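Local coordinates for resiniferatoxin-binding, phosphotriesterase-related protein (Rhodobacter sphaeroides 2.4.1, PDB 3K2G) that binds two zinc ions in a TIM-barrel active site and probably hydrolyses phosphoric diesters, at residues Pro278-Leu290 / Phe321-Leu335. Residues are numbered along the deposited sequence; the frame is centred on the assembly and turned at random.
Sequences PSDDEVARAILGL and FVTKHFLPRLRRHGL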
ATOM      1  N   PRO B 278      -3.192 -16.981  -7.697  1.00 18.83           N
ATOM      2  CA  PRO B 278      -2.486 -15.738  -8.016  1.00 18.47           C
ATOM      3  C   PRO B 278      -1.605 -15.900  -9.246  1.00 17.86           C
ATOM      4  O   PRO B 278      -1.322 -17.022  -9.666  1.00 17.01           O
ATOM      5  CB  PRO B 278      -1.671 -15.482  -6.754  1.00 19.94           C
ATOM      6  CG  PRO B 278      -1.273 -16.868  -6.360  1.00 19.59           C
ATOM      7  CD  PRO B 278      -2.574 -17.650  -6.536  1.00 19.20           C
ATOM      8  N   SER B 279      -1.167 -14.776  -9.808  1.00 17.94           N
ATOM      9  CA  SER B 279      -0.314 -14.780 -10.997  1.00 18.49           C
ATOM     10  C   SER B 279       1.145 -14.989 -10.615  1.00 18.20           C
ATOM     11  O   SER B 279       1.539 -14.707  -9.485  1.00 15.90           O
ATOM     12  CB  SER B 279      -0.424 -13.448 -11.728  1.00 19.25           C
ATOM     13  OG  SER B 279       0.240 -12.436 -10.998  1.00 17.29           O
ATOM     14  N   ASP B 280       1.954 -15.449 -11.562  1.00 17.83           N
ATOM     15  CA  ASP B 280       3.365 -15.665 -11.272  1.00 18.56           C
ATOM     16  C   ASP B 280       4.081 -14.361 -10.940  1.00 18.24           C
ATOM     17  O   ASP B 280       5.066 -14.360 -10.199  1.00 15.89           O
ATOM     18  CB  ASP B 280       4.050 -16.376 -12.439  1.00 18.52           C
ATOM     19  CG  ASP B 280       3.664 -17.842 -12.523  1.00 21.59           C
ATOM     20  OD1 ASP B 280       3.121 -18.372 -11.519  1.00 19.43           O
ATOM     21  OD2 ASP B 280       3.911 -18.466 -13.579  1.00 21.00           O
ATOM     22  N   ASP B 281       3.593 -13.248 -11.483  1.00 19.08           N
ATOM     23  CA  ASP B 281       4.208 -11.961 -11.180  1.00 20.74           C
ATOM     24  C   ASP B 281       3.946 -11.594  -9.718  1.00 20.55           C
ATOM     25  O   ASP B 281       4.843 -11.111  -9.028  1.00 20.39           O
ATOM     26  CB  ASP B 281       3.673 -10.855 -12.099  1.00 22.90           C
ATOM     27  CG  ASP B 281       4.575 -10.601 -13.303  1.00 25.51           C
ATOM     28  OD1 ASP B 281       5.722 -11.102 -13.325  1.00 24.06           O
ATOM     29  OD2 ASP B 281       4.141  -9.886 -14.225  1.00 28.55           O
ATOM     30  N   GLU B 282       2.724 -11.829  -9.241  1.00 20.55           N
ATOM     31  CA  GLU B 282       2.392 -11.520  -7.852  1.00 20.39           C
ATOM     32  C   GLU B 282       3.246 -12.370  -6.916  1.00 19.91           C
ATOM     33  O   GLU B 282       3.722 -11.892  -5.889  1.00 19.15           O
ATOM     34  CB  GLU B 282       0.912 -11.790  -7.578  1.00 22.31           C
ATOM     35  CG  GLU B 282      -0.048 -10.845  -8.288  1.00 22.88           C
ATOM     36  CD  GLU B 282      -1.495 -11.255  -8.096  1.00 23.09           C
ATOM     37  OE1 GLU B 282      -1.845 -12.381  -8.502  1.00 22.00           O
ATOM     38  OE2 GLU B 282      -2.281 -10.460  -7.538  1.00 20.71           O
ATOM     39  N   VAL B 283       3.439 -13.633  -7.278  1.00 18.45           N
ATOM     40  CA  VAL B 283       4.243 -14.536  -6.470  1.00 18.05           C
ATOM     41  C   VAL B 283       5.713 -14.135  -6.516  1.00 18.52           C
ATOM     42  O   VAL B 283       6.399 -14.151  -5.493  1.00 18.49           O
ATOM     43  CB  VAL B 283       4.084 -15.991  -6.951  1.00 18.33           C
ATOM     44  CG1 VAL B 283       5.120 -16.891  -6.289  1.00 17.24           C
ATOM     45  CG2 VAL B 283       2.678 -16.474  -6.617  1.00 18.34           C
ATOM     46  N   ALA B 284       6.196 -13.779  -7.704  1.00 17.62           N
ATOM     47  CA  ALA B 284       7.585 -13.360  -7.854  1.00 18.94           C
ATOM     48  C   ALA B 284       7.854 -12.192  -6.911  1.00 19.08           C
ATOM     49  O   ALA B 284       8.866 -12.172  -6.215  1.00 18.46           O
ATOM     50  CB  ALA B 284       7.871 -12.947  -9.299  1.00 17.44           C
ATOM     51  N   ARG B 285       6.945 -11.222  -6.883  1.00 20.31           N
ATOM     52  CA  ARG B 285       7.124 -10.069  -6.006  1.00 22.55           C
ATOM     53  C   ARG B 285       7.149 -10.468  -4.535  1.00 22.60           C
ATOM     54  O   ARG B 285       7.930  -9.922  -3.759  1.00 22.36           O
ATOM     55  CB  ARG B 285       6.031  -9.024  -6.237  1.00 25.30           C
ATOM     56  CG  ARG B 285       6.274  -8.126  -7.437  1.00 28.77           C
ATOM     57  CD  ARG B 285       5.429  -6.853  -7.341  1.00 33.34           C
ATOM     58  NE  ARG B 285       3.997  -7.138  -7.416  1.00 34.06           N
ATOM     59  CZ  ARG B 285       3.360  -7.482  -8.533  1.00 34.88           C
ATOM     60  NH1 ARG B 285       4.025  -7.579  -9.677  1.00 35.22           N
ATOM     61  NH2 ARG B 285       2.061  -7.740  -8.507  1.00 33.73           N
ATOM     62  N   ALA B 286       6.292 -11.412  -4.151  1.00 21.16           N
ATOM     63  CA  ALA B 286       6.251 -11.871  -2.767  1.00 21.53           C
ATOM     64  C   ALA B 286       7.576 -12.544  -2.409  1.00 20.99           C
ATOM     65  O   ALA B 286       8.081 -12.401  -1.294  1.00 19.42           O
ATOM     66  CB  ALA B 286       5.100 -12.851  -2.569  1.00 20.59           C
ATOM     67  N   ILE B 287       8.124 -13.283  -3.370  1.00 19.74           N
ATOM     68  CA  ILE B 287       9.390 -13.979  -3.184  1.00 20.05           C
ATOM     69  C   ILE B 287      10.520 -12.958  -3.037  1.00 22.03           C
ATOM     70  O   ILE B 287      11.398 -13.107  -2.186  1.00 20.67           O
ATOM     71  CB  ILE B 287       9.669 -14.925  -4.383  1.00 20.97           C
ATOM     72  CG1 ILE B 287       8.672 -16.094  -4.356  1.00 19.74           C
ATOM     73  CG2 ILE B 287      11.096 -15.434  -4.340  1.00 21.06           C
ATOM     74  CD1 ILE B 287       8.717 -16.987  -5.594  1.00 21.82           C
ATOM     75  N   LEU B 288      10.490 -11.919  -3.868  1.00 22.54           N
ATOM     76  CA  LEU B 288      11.500 -10.869  -3.805  1.00 24.74           C
ATOM     77  C   LEU B 288      11.493 -10.251  -2.418  1.00 23.03           C
ATOM     78  O   LEU B 288      12.543 -10.055  -1.806  1.00 22.65           O
ATOM     79  CB  LEU B 288      11.203  -9.783  -4.836  1.00 27.50           C
ATOM     80  CG  LEU B 288      11.947  -9.859  -6.170  1.00 32.10           C
ATOM     81  CD1 LEU B 288      11.768 -11.233  -6.802  1.00 32.26           C
ATOM     82  CD2 LEU B 288      11.420  -8.757  -7.087  1.00 34.54           C
ATOM     83  N   GLY B 289      10.292  -9.948  -1.936  1.00 23.36           N
ATOM     84  CA  GLY B 289      10.142  -9.359  -0.619  1.00 23.44           C
ATOM     85  C   GLY B 289      10.676 -10.270   0.469  1.00 23.39           C
ATOM     86  O   GLY B 289      11.425  -9.831   1.341  1.00 21.12           O
ATOM     87  N   LEU B 290      10.288 -11.540   0.429  1.00 22.54           N
ATOM     88  CA  LEU B 290      10.770 -12.475   1.434  1.00 23.13           C
ATOM     89  C   LEU B 290      12.295 -12.452   1.431  1.00 23.78           C
ATOM     90  O   LEU B 290      12.919 -12.431   2.489  1.00 23.60           O
ATOM     91  CB  LEU B 290      10.248 -13.888   1.154  1.00 22.79           C
ATOM     92  CG  LEU B 290       8.793 -14.153   1.560  1.00 22.98           C
ATOM     93  CD1 LEU B 290       8.354 -15.500   1.012  1.00 22.84           C
ATOM     94  CD2 LEU B 290       8.656 -14.125   3.088  1.00 22.26           C
ATOM     95  N   PHE B 321       8.260 -26.084 -16.497  1.00 15.45           N
ATOM     96  CA  PHE B 321       7.853 -24.685 -16.515  1.00 15.27           C
ATOM     97  C   PHE B 321       8.618 -23.806 -15.519  1.00 13.77           C
ATOM     98  O   PHE B 321       9.106 -22.737 -15.871  1.00 13.22           O
ATOM     99  CB  PHE B 321       6.347 -24.595 -16.250  1.00 17.21           C
ATOM    100  CG  PHE B 321       5.788 -23.213 -16.401  1.00 20.46           C
ATOM    101  CD1 PHE B 321       5.539 -22.683 -17.666  1.00 19.06           C
ATOM    102  CD2 PHE B 321       5.521 -22.433 -15.280  1.00 19.48           C
ATOM    103  CE1 PHE B 321       5.032 -21.396 -17.811  1.00 18.56           C
ATOM    104  CE2 PHE B 321       5.017 -21.145 -15.413  1.00 20.44           C
ATOM    105  CZ  PHE B 321       4.769 -20.626 -16.684  1.00 18.55           C
ATOM    106  N   VAL B 322       8.719 -24.249 -14.272  1.00 15.06           N
ATOM    107  CA  VAL B 322       9.432 -23.465 -13.272  1.00 14.44           C
ATOM    108  C   VAL B 322      10.842 -23.143 -13.752  1.00 14.24           C
ATOM    109  O   VAL B 322      11.270 -21.988 -13.726  1.00 13.61           O
ATOM    110  CB  VAL B 322       9.499 -24.214 -11.924  1.00 14.00           C
ATOM    111  CG1 VAL B 322      10.537 -23.571 -11.007  1.00 14.61           C
ATOM    112  CG2 VAL B 322       8.134 -24.174 -11.255  1.00 15.41           C
ATOM    113  N   THR B 323      11.541 -24.173 -14.220  1.00 15.86           N
ATOM    114  CA  THR B 323      12.914 -24.035 -14.700  1.00 17.12           C
ATOM    115  C   THR B 323      13.079 -23.209 -15.966  1.00 19.39           C
ATOM    116  O   THR B 323      13.970 -22.365 -16.054  1.00 19.79           O
ATOM    117  CB  THR B 323      13.543 -25.412 -14.993  1.00 17.66           C
ATOM    118  OG1 THR B 323      13.482 -26.229 -13.820  1.00 16.32           O
ATOM    119  CG2 THR B 323      14.994 -25.249 -15.408  1.00 18.70           C
ATOM    120  N   LYS B 324      12.223 -23.460 -16.948  1.00 20.96           N
ATOM    121  CA  LYS B 324      12.317 -22.774 -18.228  1.00 22.32           C
ATOM    122  C   LYS B 324      11.684 -21.388 -18.281  1.00 20.90           C
ATOM    123  O   LYS B 324      12.173 -20.500 -18.982  1.00 19.97           O
ATOM    124  CB  LYS B 324      11.695 -23.654 -19.315  1.00 25.32           C
ATOM    125  CG  LYS B 324      12.051 -23.242 -20.739  1.00 31.60           C
ATOM    126  CD  LYS B 324      11.127 -23.898 -21.762  1.00 35.12           C
ATOM    127  CE  LYS B 324      11.091 -25.410 -21.626  1.00 36.19           C
ATOM    128  NZ  LYS B 324      10.171 -25.994 -22.641  1.00 40.20           N
ATOM    129  N   HIS B 325      10.613 -21.184 -17.528  1.00 21.06           N
ATOM    130  CA  HIS B 325       9.932 -19.906 -17.592  1.00 19.96           C
ATOM    131  C   HIS B 325       9.884 -19.066 -16.322  1.00 19.62           C
ATOM    132  O   HIS B 325      10.036 -17.850 -16.391  1.00 20.89           O
ATOM    133  CB  HIS B 325       8.525 -20.140 -18.146  1.00 19.99           C
ATOM    134  CG  HIS B 325       8.520 -20.744 -19.519  1.00 20.03           C
ATOM    135  ND1 HIS B 325       8.848 -20.027 -20.649  1.00 21.75           N
ATOM    136  CD2 HIS B 325       8.258 -22.004 -19.939  1.00 22.07           C
ATOM    137  CE1 HIS B 325       8.785 -20.816 -21.706  1.00 21.27           C
ATOM    138  NE2 HIS B 325       8.431 -22.021 -21.303  1.00 21.76           N
ATOM    139  N   PHE B 326       9.694 -19.688 -15.165  1.00 18.28           N
ATOM    140  CA  PHE B 326       9.631 -18.898 -13.946  1.00 18.95           C
ATOM    141  C   PHE B 326      10.987 -18.339 -13.510  1.00 18.82           C
ATOM    142  O   PHE B 326      11.069 -17.179 -13.108  1.00 18.02           O
ATOM    143  CB  PHE B 326       8.991 -19.693 -12.800  1.00 18.57           C
ATOM    144  CG  PHE B 326       8.638 -18.842 -11.602  1.00 19.53           C
ATOM    145  CD1 PHE B 326       7.746 -17.777 -11.722  1.00 18.13           C
ATOM    146  CD2 PHE B 326       9.208 -19.096 -10.357  1.00 17.36           C
ATOM    147  CE1 PHE B 326       7.432 -16.976 -10.613  1.00 19.82           C
ATOM    148  CE2 PHE B 326       8.903 -18.307  -9.251  1.00 18.26           C
ATOM    149  CZ  PHE B 326       8.015 -17.245  -9.376  1.00 17.05           C
ATOM    150  N   LEU B 327      12.050 -19.135 -13.591  1.00 18.83           N
ATOM    151  CA  LEU B 327      13.363 -18.636 -13.184  1.00 21.24           C
ATOM    152  C   LEU B 327      13.666 -17.342 -13.951  1.00 21.43           C
ATOM    153  O   LEU B 327      14.055 -16.338 -13.354  1.00 21.94           O
ATOM    154  CB  LEU B 327      14.445 -19.706 -13.405  1.00 21.34           C
ATOM    155  CG  LEU B 327      14.221 -21.012 -12.615  1.00 23.52           C
ATOM    156  CD1 LEU B 327      15.440 -21.921 -12.748  1.00 23.63           C
ATOM    157  CD2 LEU B 327      13.957 -20.715 -11.143  1.00 23.30           C
ATOM    158  N   PRO B 328      13.473 -17.340 -15.283  1.00 22.90           N
ATOM    159  CA  PRO B 328      13.735 -16.119 -16.055  1.00 23.41           C
ATOM    160  C   PRO B 328      12.870 -14.942 -15.558  1.00 24.46           C
ATOM    161  O   PRO B 328      13.307 -13.792 -15.579  1.00 25.26           O
ATOM    162  CB  PRO B 328      13.387 -16.539 -17.482  1.00 25.12           C
ATOM    163  CG  PRO B 328      13.760 -17.997 -17.495  1.00 23.12           C
ATOM    164  CD  PRO B 328      13.211 -18.484 -16.176  1.00 23.00           C
ATOM    165  N   ARG B 329      11.649 -15.235 -15.111  1.00 23.32           N
ATOM    166  CA  ARG B 329      10.747 -14.202 -14.594  1.00 22.30           C
ATOM    167  C   ARG B 329      11.329 -13.634 -13.293  1.00 22.45           C
ATOM    168  O   ARG B 329      11.307 -12.426 -13.072  1.00 19.61           O
ATOM    169  CB  ARG B 329       9.356 -14.792 -14.327  1.00 22.34           C
ATOM    170  CG  ARG B 329       8.308 -13.790 -13.840  1.00 22.23           C
ATOM    171  CD  ARG B 329       6.993 -14.489 -13.492  1.00 23.44           C
ATOM    172  NE  ARG B 329       6.345 -15.078 -14.665  1.00 20.83           N
ATOM    173  CZ  ARG B 329       5.661 -14.387 -15.577  1.00 23.57           C
ATOM    174  NH1 ARG B 329       5.520 -13.072 -15.459  1.00 19.89           N
ATOM    175  NH2 ARG B 329       5.116 -15.012 -16.615  1.00 21.71           N
ATOM    176  N   LEU B 330      11.846 -14.517 -12.438  1.00 21.21           N
ATOM    177  CA  LEU B 330      12.449 -14.099 -11.178  1.00 22.63           C
ATOM    178  C   LEU B 330      13.661 -13.225 -11.471  1.00 23.58           C
ATOM    179  O   LEU B 330      13.992 -12.331 -10.699  1.00 22.71           O
ATOM    180  CB  LEU B 330      12.893 -15.311 -10.355  1.00 21.33           C
ATOM    181  CG  LEU B 330      11.815 -16.123  -9.640  1.00 19.96           C
ATOM    182  CD1 LEU B 330      12.468 -17.286  -8.898  1.00 21.62           C
ATOM    183  CD2 LEU B 330      11.060 -15.228  -8.677  1.00 16.68           C
ATOM    184  N   ARG B 331      14.325 -13.494 -12.588  1.00 24.55           N
ATOM    185  CA  ARG B 331      15.486 -12.707 -12.956  1.00 27.52           C
ATOM    186  C   ARG B 331      15.002 -11.319 -13.383  1.00 27.46           C
ATOM    187  O   ARG B 331      15.587 -10.307 -12.994  1.00 26.01           O
ATOM    188  CB  ARG B 331      16.248 -13.391 -14.090  1.00 30.63           C
ATOM    189  CG  ARG B 331      17.689 -12.941 -14.216  1.00 36.73           C
ATOM    190  CD  ARG B 331      18.394 -13.686 -15.335  1.00 41.17           C
ATOM    191  NE  ARG B 331      19.809 -13.338 -15.417  1.00 47.19           N
ATOM    192  CZ  ARG B 331      20.744 -13.769 -14.574  1.00 49.35           C
ATOM    193  NH1 ARG B 331      20.426 -14.576 -13.568  1.00 49.68           N
ATOM    194  NH2 ARG B 331      22.005 -13.390 -14.739  1.00 50.88           N
ATOM    195  N   ARG B 332      13.922 -11.271 -14.161  1.00 27.47           N
ATOM    196  CA  ARG B 332      13.371  -9.990 -14.608  1.00 28.04           C
ATOM    197  C   ARG B 332      12.980  -9.155 -13.390  1.00 28.22           C
ATOM    198  O   ARG B 332      12.991  -7.926 -13.440  1.00 28.22           O
ATOM    199  CB  ARG B 332      12.138 -10.198 -15.505  1.00 28.65           C
ATOM    200  CG  ARG B 332      12.423 -10.869 -16.852  1.00 28.33           C
ATOM    201  CD  ARG B 332      11.264 -10.675 -17.839  1.00 30.56           C
ATOM    202  NE  ARG B 332      10.011 -11.287 -17.393  1.00 29.43           N
ATOM    203  CZ  ARG B 332       9.719 -12.580 -17.520  1.00 30.00           C
ATOM    204  NH1 ARG B 332      10.588 -13.406 -18.085  1.00 28.48           N
ATOM    205  NH2 ARG B 332       8.554 -13.047 -17.083  1.00 30.11           N
ATOM    206  N   HIS B 333      12.634  -9.831 -12.298  1.00 27.02           N
ATOM    207  CA  HIS B 333      12.246  -9.150 -11.071  1.00 27.83           C
ATOM    208  C   HIS B 333      13.426  -8.701 -10.210  1.00 29.10           C
ATOM    209  O   HIS B 333      13.239  -7.953  -9.253  1.00 28.89           O
ATOM    210  CB  HIS B 333      11.321 -10.032 -10.226  1.00 28.16           C
ATOM    211  CG  HIS B 333       9.880  -9.953 -10.623  1.00 27.15           C
ATOM    212  ND1 HIS B 333       9.386 -10.547 -11.765  1.00 26.42           N
ATOM    213  CD2 HIS B 333       8.826  -9.340 -10.033  1.00 26.66           C
ATOM    214  CE1 HIS B 333       8.092 -10.307 -11.859  1.00 24.73           C
ATOM    215  NE2 HIS B 333       7.727  -9.576 -10.821  1.00 28.02           N
ATOM    216  N   GLY B 334      14.629  -9.166 -10.523  1.00 28.66           N
ATOM    217  CA  GLY B 334      15.779  -8.739  -9.744  1.00 32.04           C
ATOM    218  C   GLY B 334      16.681  -9.800  -9.135  1.00 33.75           C
ATOM    219  O   GLY B 334      17.732  -9.463  -8.588  1.00 33.48           O
ATOM    220  N   LEU B 335      16.299 -11.070  -9.213  1.00 33.93           N
ATOM    221  CA  LEU B 335      17.134 -12.126  -8.643  1.00 34.97           C
ATOM    222  C   LEU B 335      18.258 -12.545  -9.583  1.00 35.59           C
ATOM    223  O   LEU B 335      18.047 -12.684 -10.786  1.00 34.79           O
ATOM    224  CB  LEU B 335      16.291 -13.355  -8.297  1.00 33.97           C
ATOM    225  CG  LEU B 335      15.357 -13.272  -7.093  1.00 35.54           C
ATOM    226  CD1 LEU B 335      14.689 -14.629  -6.899  1.00 35.10           C
ATOM    227  CD2 LEU B 335      16.143 -12.877  -5.843  1.00 35.51           C
TER
HETATM  228  O   HOH W   1       6.363 -17.831 -14.951  1.00 21.49           O
HETATM  229  O   HOH W   2       7.467 -10.653 -15.985  1.00 24.68           O
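Phe326 packs on helix 280-290 as a knob in the hole formed by Asp280, Val283, Ala284 and Ile287. Its CG stands anti to the backbone N (chi1 -168°), which sends the ring across the interface; Ile287 CD1 meets its edge 3.9 Å from Phe326 CZ, and Asp280 O lies near the ring plane at the CE1 edge. Leu330 CD2 continues the apolar seam, 4.0 Å from Ala284 CB, and Leu288 CD1 packs against Leu335 CG. The Ala284 methyl also makes a CH-pi contact, sitting 3.6 Å from the centroid of the His333 ring, almost on its normal. That ring is fixed by His333 ND1, which donates to Arg329 O (3.0 Å) from above the carbonyl plane; His333 N reaches the same oxygen from the opposite face.

Both helices belong to the outer layer of the TIM barrel, crossing at -58°; Ile287 and Phe326 reach inward to Leu301 of strand 299-301.

Polar groups line one border. Arg329 NH1 forms a salt bridge with Asp281 OD1, its hydrogen bond weak and the place of that oxygen less sure, while Arg329 NH2 hydrogen-bonds Gln276 OE1 of the second subunit. Water 1 joins Arg329 NE (2.8 Å) to Asp280 OD2 (2.9 Å), an oxygen also at the Phe321 ring edge; Asp280 OD1 accepts from Gly265 N.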